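Local coordinates for adenylosuccinate lyase (Francisella tularensis subsp. tularensis SCHU S4, PDB 4EEI), which probably cleaves adenylosuccinate to AMP and fumarate, and performs the equivalent fumarate-releasing step on the succinylated imidazole carboxamide intermediate of purine biosynthesis, at residues B[15-20]-B[51-56]; B[38-43]-B[85-90]; B[248-253]-B[338-343]. One frame throughout, in Å; residues are numbered along the deposited sequence.

Contact 1: residues B[15-20]-B[51-56]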
loop_
_atom_site.group_PDB
_atom_site.type_symbol
_atom_site.label_atom_id
_atom_site.label_comp_id
_atom_site.label_asym_id
_atom_site.label_seq_id
_atom_site.Cartn_x
_atom_site.Cartn_y
_atom_site.Cartn_z
ATOM N N ALA B 15 -1.993 -26.176 7.511
ATOM C CA ALA B 15 -1.065 -27.240 7.131
ATOM C C ALA B 15 -1.688 -28.149 6.074
ATOM O O ALA B 15 -2.909 -28.294 6.021
ATOM C CB ALA B 15 -0.650 -28.046 8.351
ATOM N N ASP B 16 -0.859 -28.748 5.222
ATOM C CA ASP B 16 -1.383 -29.573 4.134
ATOM C C ASP B 16 -2.416 -30.594 4.608
ATOM O O ASP B 16 -3.399 -30.851 3.918
ATOM C CB ASP B 16 -0.250 -30.300 3.394
ATOM C CG ASP B 16 0.490 -29.405 2.413
ATOM O OD1 ASP B 16 0.056 -28.259 2.171
ATOM O OD2 ASP B 16 1.509 -29.872 1.864
ATOM N N GLU B 17 -2.202 -31.182 5.781
ATOM C CA GLU B 17 -3.126 -32.228 6.235
ATOM C C GLU B 17 -4.562 -31.722 6.419
ATOM O O GLU B 17 -5.520 -32.378 6.001
ATOM C CB GLU B 17 -2.654 -32.897 7.524
ATOM C CG GLU B 17 -3.630 -33.977 7.992
ATOM C CD GLU B 17 -3.240 -34.613 9.310
ATOM O OE1 GLU B 17 -2.747 -35.763 9.287
ATOM O OE2 GLU B 17 -3.441 -33.974 10.366
ATOM N N ASN B 18 -4.719 -30.567 7.054
ATOM C CA ASN B 18 -6.055 -30.015 7.237
ATOM C C ASN B 18 -6.609 -29.425 5.948
ATOM O O ASN B 18 -7.827 -29.451 5.718
ATOM C CB ASN B 18 -6.099 -28.975 8.357
ATOM C CG ASN B 18 -7.512 -28.527 8.662
ATOM O OD1 ASN B 18 -8.345 -29.334 9.087
ATOM N ND2 ASN B 18 -7.803 -27.248 8.426
ATOM N N LYS B 19 -5.726 -28.892 5.107
ATOM C CA LYS B 19 -6.165 -28.385 3.804
ATOM C C LYS B 19 -6.882 -29.493 3.034
ATOM O O LYS B 19 -7.974 -29.282 2.504
ATOM C CB LYS B 19 -4.988 -27.845 2.978
ATOM C CG LYS B 19 -5.409 -27.289 1.618
ATOM C CD LYS B 19 -4.524 -27.783 0.474
ATOM C CE LYS B 19 -3.181 -27.082 0.450
ATOM N NZ LYS B 19 -3.327 -25.593 0.477
ATOM N N TYR B 20 -6.275 -30.675 2.987
ATOM C CA TYR B 20 -6.886 -31.807 2.286
ATOM C C TYR B 20 -8.074 -32.391 3.044
ATOM O O TYR B 20 -9.024 -32.870 2.433
ATOM C CB TYR B 20 -5.847 -32.906 2.017
ATOM C CG TYR B 20 -4.702 -32.448 1.142
ATOM C CD1 TYR B 20 -4.931 -31.704 -0.011
ATOM C CD2 TYR B 20 -3.392 -32.747 1.478
ATOM C CE1 TYR B 20 -3.877 -31.277 -0.805
ATOM C CE2 TYR B 20 -2.342 -32.328 0.698
ATOM C CZ TYR B 20 -2.582 -31.594 -0.437
ATOM O OH TYR B 20 -1.515 -31.185 -1.206
ATOM N N ALA B 51 -11.541 -43.125 4.254
ATOM C CA ALA B 51 -10.540 -42.358 3.520
ATOM C C ALA B 51 -9.474 -41.777 4.438
ATOM O O ALA B 51 -9.781 -41.211 5.492
ATOM C CB ALA B 51 -11.199 -41.248 2.699
ATOM N N GLN B 52 -8.219 -41.925 4.028
ATOM C CA GLN B 52 -7.106 -41.356 4.774
ATOM C C GLN B 52 -6.545 -40.140 4.048
ATOM O O GLN B 52 -6.524 -40.095 2.817
ATOM C CB GLN B 52 -6.004 -42.400 4.960
ATOM C CG GLN B 52 -6.447 -43.658 5.702
ATOM C CD GLN B 52 -6.726 -43.395 7.164
ATOM O OE1 GLN B 52 -5.887 -42.843 7.876
ATOM N NE2 GLN B 52 -7.911 -43.782 7.621
ATOM N N ILE B 53 -6.093 -39.155 4.812
ATOM C CA ILE B 53 -5.450 -37.974 4.240
ATOM C C ILE B 53 -3.946 -38.223 4.212
ATOM O O ILE B 53 -3.340 -38.468 5.255
ATOM C CB ILE B 53 -5.758 -36.718 5.070
ATOM C CG1 ILE B 53 -7.266 -36.537 5.206
ATOM C CG2 ILE B 53 -5.127 -35.477 4.435
ATOM C CD1 ILE B 53 -7.973 -36.282 3.872
ATOM N N ARG B 54 -3.351 -38.175 3.021
ATOM C CA ARG B 54 -1.949 -38.562 2.847
ATOM C C ARG B 54 -1.165 -37.516 2.065
ATOM O O ARG B 54 -0.915 -37.687 0.868
ATOM C CB ARG B 54 -1.871 -39.905 2.127
ATOM C CG ARG B 54 -2.540 -41.050 2.874
ATOM C CD ARG B 54 -2.710 -42.263 1.976
ATOM N NE ARG B 54 -3.180 -43.441 2.704
ATOM C CZ ARG B 54 -3.542 -44.583 2.125
ATOM N NH1 ARG B 54 -3.495 -44.703 0.805
ATOM N NH2 ARG B 54 -3.955 -45.606 2.866
ATOM N N PRO B 55 -0.764 -36.432 2.744
ATOM C CA PRO B 55 -0.172 -35.283 2.050
ATOM C C PRO B 55 1.053 -35.688 1.236
ATOM O O PRO B 55 1.284 -35.163 0.147
ATOM C CB PRO B 55 0.211 -34.344 3.196
ATOM C CG PRO B 55 -0.721 -34.719 4.317
ATOM C CD PRO B 55 -0.872 -36.212 4.197
ATOM N N GLU B 56 1.801 -36.635 1.787
ATOM C CA GLU B 56 2.987 -37.199 1.162
ATOM C C GLU B 56 2.685 -37.801 -0.211
ATOM O O GLU B 56 3.395 -37.555 -1.186
ATOM C CB GLU B 56 3.584 -38.269 2.092
ATOM C CG GLU B 56 2.610 -39.398 2.525
ATOM C CD GLU B 56 1.767 -39.049 3.748
ATOM O OE1 GLU B 56 1.900 -37.927 4.265
ATOM O OE2 GLU B 56 0.983 -39.907 4.203
#
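Y20, near the start of helix 16-33, turns its side chain against I53 and P55 at the place where a loop enters helix 55-65. Two helix N-termini thus meet within the N-terminal helical part of this lyase 1 family fold: A15 is the N-cap of one helix and R54 that of the other, and P55 occupies the first turn, where a residue without an N-H costs the helix nothing.

I53 and P55 meet different parts of the tyrosine, one at CB and the ring edge, the other at CE2. I53 carries CG2 anti to its own backbone N, and this methyl lies at the ring's edge, close to the ring plane, 3.6 Å from Y20 CB. The proline is turned obliquely to the tyrosine, with Y20 CE2 4.1 Å from P55 CB. Y20 itself points its CB toward the 51-56 segment and has CG anti to its carbonyl carbon (chi1 -61°), beside the backbone N. A flat, largely apolar side chain suits the place because it can lie against two branched or cyclic neighbours at once.

E17 sits about one turn earlier on the same side. Its CA is 4.0 Å from P55 CG, the closest approach of these two residues, while its methylene CG runs obliquely across I53 CG2 at 4.1 Å. Within the side chain, it is the aliphatic part that makes the contact. D16 contributes less, its CB reaching P55 CB at 4.1 Å.

I53 also packs on L24, one turn further along helix 16-33, which extends the apolar strip. Close to the helix backbone, the same CG2 methyl of I53 lies 3.5 Å from E17 O, and I53 CD1 stands 3.8 Å from Y20 O.

Contact 2: residues B[38-43]-B[85-90]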
loop_
_atom_site.group_PDB
_atom_site.type_symbol
_atom_site.label_atom_id
_atom_site.label_comp_id
_atom_site.label_asym_id
_atom_site.label_seq_id
_atom_site.Cartn_x
_atom_site.Cartn_y
_atom_site.Cartn_z
ATOM N N MET B 38 -28.010 -39.626 -8.736
ATOM C CA MET B 38 -27.446 -40.747 -9.478
ATOM C C MET B 38 -26.500 -41.586 -8.621
ATOM O O MET B 38 -26.125 -42.692 -9.002
ATOM C CB MET B 38 -26.721 -40.252 -10.731
ATOM C CG MET B 38 -25.377 -39.600 -10.455
ATOM S SD MET B 38 -25.544 -37.887 -9.922
ATOM C CE MET B 38 -26.172 -37.128 -11.416
ATOM N N VAL B 39 -26.118 -41.054 -7.464
ATOM C CA VAL B 39 -25.179 -41.742 -6.585
ATOM C C VAL B 39 -25.903 -42.677 -5.623
ATOM O O VAL B 39 -26.842 -42.274 -4.941
ATOM C CB VAL B 39 -24.333 -40.745 -5.770
ATOM C CG1 VAL B 39 -23.234 -41.479 -5.017
ATOM C CG2 VAL B 39 -23.745 -39.679 -6.681
ATOM N N PRO B 40 -25.458 -43.928 -5.571
ATOM C CA PRO B 40 -26.071 -44.922 -4.682
ATOM C C PRO B 40 -26.049 -44.438 -3.237
ATOM O O PRO B 40 -25.026 -43.899 -2.798
ATOM C CB PRO B 40 -25.154 -46.139 -4.841
ATOM C CG PRO B 40 -24.598 -46.003 -6.224
ATOM C CD PRO B 40 -24.400 -44.516 -6.414
ATOM N N LYS B 41 -27.161 -44.602 -2.523
ATOM C CA LYS B 41 -27.237 -44.177 -1.124
ATOM C C LYS B 41 -26.148 -44.859 -0.305
ATOM O O LYS B 41 -25.899 -46.052 -0.480
ATOM C CB LYS B 41 -28.600 -44.520 -0.524
ATOM C CG LYS B 41 -29.782 -43.920 -1.265
ATOM C CD LYS B 41 -29.785 -42.403 -1.180
ATOM C CE LYS B 41 -31.040 -41.813 -1.816
ATOM N NZ LYS B 41 -31.148 -40.346 -1.560
ATOM N N GLY B 42 -25.493 -44.100 0.573
ATOM C CA GLY B 42 -24.470 -44.659 1.445
ATOM C C GLY B 42 -23.038 -44.441 0.981
ATOM O O GLY B 42 -22.099 -44.674 1.742
ATOM N N THR B 43 -22.865 -43.986 -0.259
ATOM C CA THR B 43 -21.534 -43.875 -0.849
ATOM C C THR B 43 -20.648 -42.878 -0.102
ATOM O O THR B 43 -19.509 -43.189 0.251
ATOM C CB THR B 43 -21.611 -43.493 -2.338
ATOM O OG1 THR B 43 -22.347 -44.498 -3.051
ATOM C CG2 THR B 43 -20.221 -43.379 -2.929
ATOM N N GLY B 85 -15.514 -45.266 -5.928
ATOM C CA GLY B 85 -14.965 -43.952 -6.209
ATOM C C GLY B 85 -15.525 -43.331 -7.474
ATOM O O GLY B 85 -15.108 -42.241 -7.865
ATOM N N LYS B 86 -16.481 -44.012 -8.104
ATOM C CA LYS B 86 -16.998 -43.578 -9.403
ATOM C C LYS B 86 -17.518 -42.136 -9.456
ATOM O O LYS B 86 -17.240 -41.400 -10.411
ATOM C CB LYS B 86 -18.091 -44.527 -9.889
ATOM C CG LYS B 86 -18.671 -44.111 -11.217
ATOM C CD LYS B 86 -19.448 -45.228 -11.885
ATOM C CE LYS B 86 -19.808 -44.820 -13.297
ATOM N NZ LYS B 86 -20.553 -45.863 -14.059
ATOM N N PHE B 87 -18.281 -41.737 -8.445
ATOM C CA PHE B 87 -18.910 -40.426 -8.473
ATOM C C PHE B 87 -18.151 -39.410 -7.632
ATOM O O PHE B 87 -18.636 -38.305 -7.392
ATOM C CB PHE B 87 -20.375 -40.522 -8.046
ATOM C CG PHE B 87 -21.248 -41.220 -9.054
ATOM C CD1 PHE B 87 -21.748 -42.492 -8.806
ATOM C CD2 PHE B 87 -21.547 -40.612 -10.259
ATOM C CE1 PHE B 87 -22.545 -43.134 -9.738
ATOM C CE2 PHE B 87 -22.341 -41.246 -11.193
ATOM C CZ PHE B 87 -22.841 -42.510 -10.935
ATOM N N PHE B 88 -16.954 -39.783 -7.195
ATOM C CA PHE B 88 -16.114 -38.843 -6.470
ATOM C C PHE B 88 -15.735 -37.713 -7.421
ATOM O O PHE B 88 -15.320 -37.959 -8.558
ATOM C CB PHE B 88 -14.866 -39.528 -5.910
ATOM C CG PHE B 88 -14.175 -38.734 -4.834
ATOM C CD1 PHE B 88 -14.677 -38.719 -3.540
ATOM C CD2 PHE B 88 -13.035 -37.991 -5.119
ATOM C CE1 PHE B 88 -14.049 -37.985 -2.538
ATOM C CE2 PHE B 88 -12.398 -37.254 -4.123
ATOM C CZ PHE B 88 -12.908 -37.250 -2.831
ATOM N N HIS B 89 -15.921 -36.480 -6.963
ATOM C CA HIS B 89 -15.618 -35.297 -7.767
ATOM C C HIS B 89 -16.406 -35.289 -9.080
ATOM O O HIS B 89 -15.840 -35.161 -10.165
ATOM C CB HIS B 89 -14.114 -35.212 -8.035
ATOM C CG HIS B 89 -13.648 -33.849 -8.434
ATOM N ND1 HIS B 89 -13.298 -32.884 -7.513
ATOM C CD2 HIS B 89 -13.473 -33.287 -9.653
ATOM C CE1 HIS B 89 -12.927 -31.785 -8.149
ATOM N NE2 HIS B 89 -13.026 -32.005 -9.448
ATOM N N PHE B 90 -17.720 -35.428 -8.974
ATOM C CA PHE B 90 -18.569 -35.492 -10.145
ATOM C C PHE B 90 -19.276 -34.154 -10.321
ATOM O O PHE B 90 -19.855 -33.629 -9.368
ATOM C CB PHE B 90 -19.582 -36.625 -9.961
ATOM C CG PHE B 90 -20.467 -36.858 -11.143
ATOM C CD1 PHE B 90 -21.711 -36.251 -11.219
ATOM C CD2 PHE B 90 -20.076 -37.711 -12.162
ATOM C CE1 PHE B 90 -22.543 -36.479 -12.296
ATOM C CE2 PHE B 90 -20.904 -37.941 -13.251
ATOM C CZ PHE B 90 -22.142 -37.320 -13.319
#
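A double Met-aromatic contact, M38 with F87 and F90, ties the loop between helices 16-33 and 43-50 to the loop that leads into helix 94-131. The sulfur M38 SD lies 5.3 Å from the centroid of the F87 ring and 4.9 Å from that of F90, oblique to both. A flexible thioether suits the place: CG stands between the backbone N and the carbonyl carbon (chi1 75°), and bends at the next two torsions let one chain touch both rings. M38 CG comes to 3.5 Å from F87 CE2, whereas M38 CE meets F90 CE1 at 3.8 Å, tip to tip.

F87 is also flanked by V39 and P40. V39 CG2 is 3.7 Å from F87 CB, the two side chains sliding past each other in opposite directions, and P40 CD lies 4.0 Å from F87 CE1, with the proline crossing the phenylalanine at about a right angle. The rings themselves are neighbours, F87 CD2 resting over a face of F90 near its rim.

Each loop is shaped by a beta turn; in the first, T43 OG1 donates to P40 O at 2.8 Å. On the second subunit, V361 packs on both phenylalanines and H358 meets F90 edge-to-face. The whole is a Met-aromatic cluster joining interhelical loops beside a subunit interface of this lyase tetramer.

Contact 3: residues B[248-253]-B[338-343]. With EDO (1,2-ethanediol), chain R.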
loop_
_atom_site.group_PDB
_atom_site.type_symbol
_atom_site.label_atom_id
_atom_site.label_comp_id
_atom_site.label_asym_id
_atom_site.label_seq_id
_atom_site.Cartn_x
_atom_site.Cartn_y
_atom_site.Cartn_z
ATOM N N VAL B 248 9.336 9.833 30.357
ATOM C CA VAL B 248 8.008 9.798 30.959
ATOM C C VAL B 248 7.891 8.748 32.061
ATOM O O VAL B 248 7.484 9.055 33.180
ATOM C CB VAL B 248 6.936 9.501 29.894
ATOM C CG1 VAL B 248 5.544 9.728 30.459
ATOM C CG2 VAL B 248 7.170 10.354 28.657
ATOM N N PHE B 249 8.263 7.515 31.740
ATOM C CA PHE B 249 8.340 6.436 32.724
ATOM C C PHE B 249 7.070 6.241 33.558
ATOM O O PHE B 249 7.155 6.039 34.768
ATOM C CB PHE B 249 9.556 6.602 33.637
ATOM C CG PHE B 249 10.108 5.299 34.142
ATOM C CD1 PHE B 249 10.168 4.193 33.311
ATOM C CD2 PHE B 249 10.556 5.176 35.444
ATOM C CE1 PHE B 249 10.669 2.990 33.768
ATOM C CE2 PHE B 249 11.060 3.977 35.909
ATOM C CZ PHE B 249 11.116 2.882 35.070
ATOM N N GLU B 250 5.902 6.300 32.928
ATOM C CA GLU B 250 4.652 6.145 33.666
ATOM C C GLU B 250 4.205 4.680 33.736
ATOM O O GLU B 250 3.417 4.309 34.608
ATOM C CB GLU B 250 3.569 7.054 33.060
ATOM C CG GLU B 250 3.839 8.546 33.328
ATOM C CD GLU B 250 2.803 9.497 32.731
ATOM O OE1 GLU B 250 1.819 9.024 32.107
ATOM O OE2 GLU B 250 2.985 10.730 32.893
ATOM N N VAL B 251 4.714 3.849 32.825
ATOM C CA VAL B 251 4.460 2.404 32.875
ATOM C C VAL B 251 5.728 1.643 32.508
ATOM O O VAL B 251 6.659 2.221 31.951
ATOM C CB VAL B 251 3.373 1.962 31.857
ATOM C CG1 VAL B 251 2.095 2.773 32.018
ATOM C CG2 VAL B 251 3.901 2.104 30.428
ATOM N N TYR B 252 5.774 0.352 32.824
ATOM C CA TYR B 252 6.774 -0.519 32.213
ATOM C C TYR B 252 6.187 -1.901 31.956
ATOM O O TYR B 252 5.280 -2.333 32.671
ATOM C CB TYR B 252 8.079 -0.590 33.021
ATOM C CG TYR B 252 8.005 -1.187 34.425
ATOM C CD1 TYR B 252 7.922 -0.369 35.551
ATOM C CD2 TYR B 252 8.073 -2.565 34.626
ATOM C CE1 TYR B 252 7.883 -0.907 36.834
ATOM C CE2 TYR B 252 8.030 -3.109 35.899
ATOM C CZ TYR B 252 7.936 -2.277 36.998
ATOM O OH TYR B 252 7.903 -2.828 38.261
ATOM N N GLU B 253 6.687 -2.581 30.927
ATOM C CA GLU B 253 6.243 -3.947 30.644
ATOM C C GLU B 253 6.738 -4.871 31.741
ATOM O O GLU B 253 7.913 -4.831 32.120
ATOM C CB GLU B 253 6.725 -4.412 29.259
ATOM C CG GLU B 253 6.005 -3.712 28.097
ATOM C CD GLU B 253 6.485 -4.168 26.718
ATOM O OE1 GLU B 253 7.366 -5.056 26.638
ATOM O OE2 GLU B 253 5.977 -3.629 25.709
ATOM N N ARG B 338 1.717 4.683 39.501
ATOM C CA ARG B 338 0.756 5.705 39.888
ATOM C C ARG B 338 1.365 6.987 40.443
ATOM O O ARG B 338 0.955 8.082 40.068
ATOM C CB ARG B 338 -0.233 5.150 40.903
ATOM C CG ARG B 338 -1.219 6.198 41.339
ATOM C CD ARG B 338 -2.278 5.639 42.249
ATOM N NE ARG B 338 -3.355 6.609 42.399
ATOM C CZ ARG B 338 -4.569 6.313 42.838
ATOM N NH1 ARG B 338 -4.867 5.067 43.175
ATOM N NH2 ARG B 338 -5.485 7.266 42.932
ATOM N N ASP B 339 2.332 6.860 41.341
ATOM C CA ASP B 339 2.918 8.054 41.947
ATOM C C ASP B 339 3.659 8.930 40.932
ATOM O O ASP B 339 3.592 10.152 41.008
ATOM C CB ASP B 339 3.809 7.686 43.129
ATOM C CG ASP B 339 3.006 7.213 44.332
ATOM O OD1 ASP B 339 1.828 7.621 44.466
ATOM O OD2 ASP B 339 3.554 6.434 45.138
ATOM N N ILE B 340 4.342 8.309 39.973
ATOM C CA ILE B 340 4.983 9.066 38.898
ATOM C C ILE B 340 3.937 9.795 38.062
ATOM O O ILE B 340 4.098 10.973 37.725
ATOM C CB ILE B 340 5.829 8.158 37.989
ATOM C CG1 ILE B 340 7.113 7.738 38.713
ATOM C CG2 ILE B 340 6.172 8.867 36.663
ATOM C CD1 ILE B 340 7.831 6.586 38.052
ATOM N N ILE B 341 2.861 9.088 37.739
ATOM C CA ILE B 341 1.789 9.636 36.912
ATOM C C ILE B 341 1.143 10.847 37.574
ATOM O O ILE B 341 0.989 11.893 36.948
ATOM C CB ILE B 341 0.711 8.574 36.671
ATOM C CG1 ILE B 341 1.248 7.481 35.747
ATOM C CG2 ILE B 341 -0.527 9.191 36.061
ATOM C CD1 ILE B 341 0.389 6.240 35.722
ATOM N N GLU B 342 0.778 10.704 38.842
ATOM C CA GLU B 342 0.040 11.756 39.527
ATOM C C GLU B 342 0.939 12.906 39.991
ATOM O O GLU B 342 0.493 14.050 40.096
ATOM C CB GLU B 342 -0.766 11.156 40.685
ATOM C CG GLU B 342 -1.760 10.089 40.206
ATOM C CD GLU B 342 -2.799 9.699 41.255
ATOM O OE1 GLU B 342 -2.428 9.425 42.416
ATOM O OE2 GLU B 342 -3.997 9.657 40.903
ATOM N N ASP B 343 2.204 12.609 40.266
ATOM C CA ASP B 343 3.147 13.662 40.638
ATOM C C ASP B 343 3.395 14.614 39.463
ATOM O O ASP B 343 3.649 15.805 39.654
ATOM C CB ASP B 343 4.467 13.067 41.124
ATOM C CG ASP B 343 4.404 12.597 42.571
ATOM O OD1 ASP B 343 3.441 12.952 43.287
ATOM O OD2 ASP B 343 5.333 11.875 42.991
HETATM C C1 EDO R . 4.652 3.976 41.485
HETATM O O1 EDO R . 5.029 5.337 41.229
HETATM C C2 EDO R . 3.373 3.913 42.320
HETATM O O2 EDO R . 2.631 2.727 41.981
HETATM O O HOH W 1 0.984 12.063 34.118
#
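V248 begins the contact through its backbone: its O lies 3.7 Å from I340 CG2, in the first turn of helix 338-346. F249 follows with backbone angles of the left-handed helical region (phi 52°, psi 43°), which turn the chain sharply before the strand. F249 O is 3.4 Å from I340 CD1 and is bonded to Q337 NE2, so the isoleucine packs beside a carbonyl that already has a polar partner. The F249 ring adds a modest apolar touch, CD2 to I340 CD1 at 4.0 Å. A beta-branched chain with two arms suits position 340, because CG2 and CD1 can follow two successive peptides.

E250 makes the broadest contact of this segment. Its extended chain crosses I341 at about a right angle, with E250 CB 3.6 Å from I341 CG1, and the methylenes thereby serve as an apolar surface. At the carboxylate, OE2 forms salt bridges with R344 NH1 and R139 NH2 and receives a water hydrogen bond of 2.7 Å. That water also donates to I341 O at 2.8 Å, bridging loop and helix. V251 and Y252 then form a short strand antiparallel to 335-336, the strand that leads, through Q337, into this helix.

At the N-terminal end of the helix, I340 N donates to O1 of an ethanediol, probably from the crystallisation liquor, at 3.3 Å. With two arginines and a water gathered at one oxygen of a buried residue, E250 is probably ionised, its charge compensated while its hydrocarbon part packs on isoleucine.

In the fold
Contacts 1 and 2 belong to the same end of the elongated chain, with centres 21 Å apart and nearest atoms about 7 Å apart, and their segments alternate along the sequence. Contact 3 lies on the opposite side of the chain's centre, 52 Å from contact 1 and 68 Å from contact 2, centre to centre. Contact 1 lies near the AMP pocket: the Y20 side chain is about 5 Å from that of the AMP-binding D68 and about 10 Å from a bound AMP. At contact 2, the F90 side chain is about 12 Å from a bound succinate. Contact 3 is remote from the annotated sites, although the V248 side chain lies about 6 Å from a potassium ion.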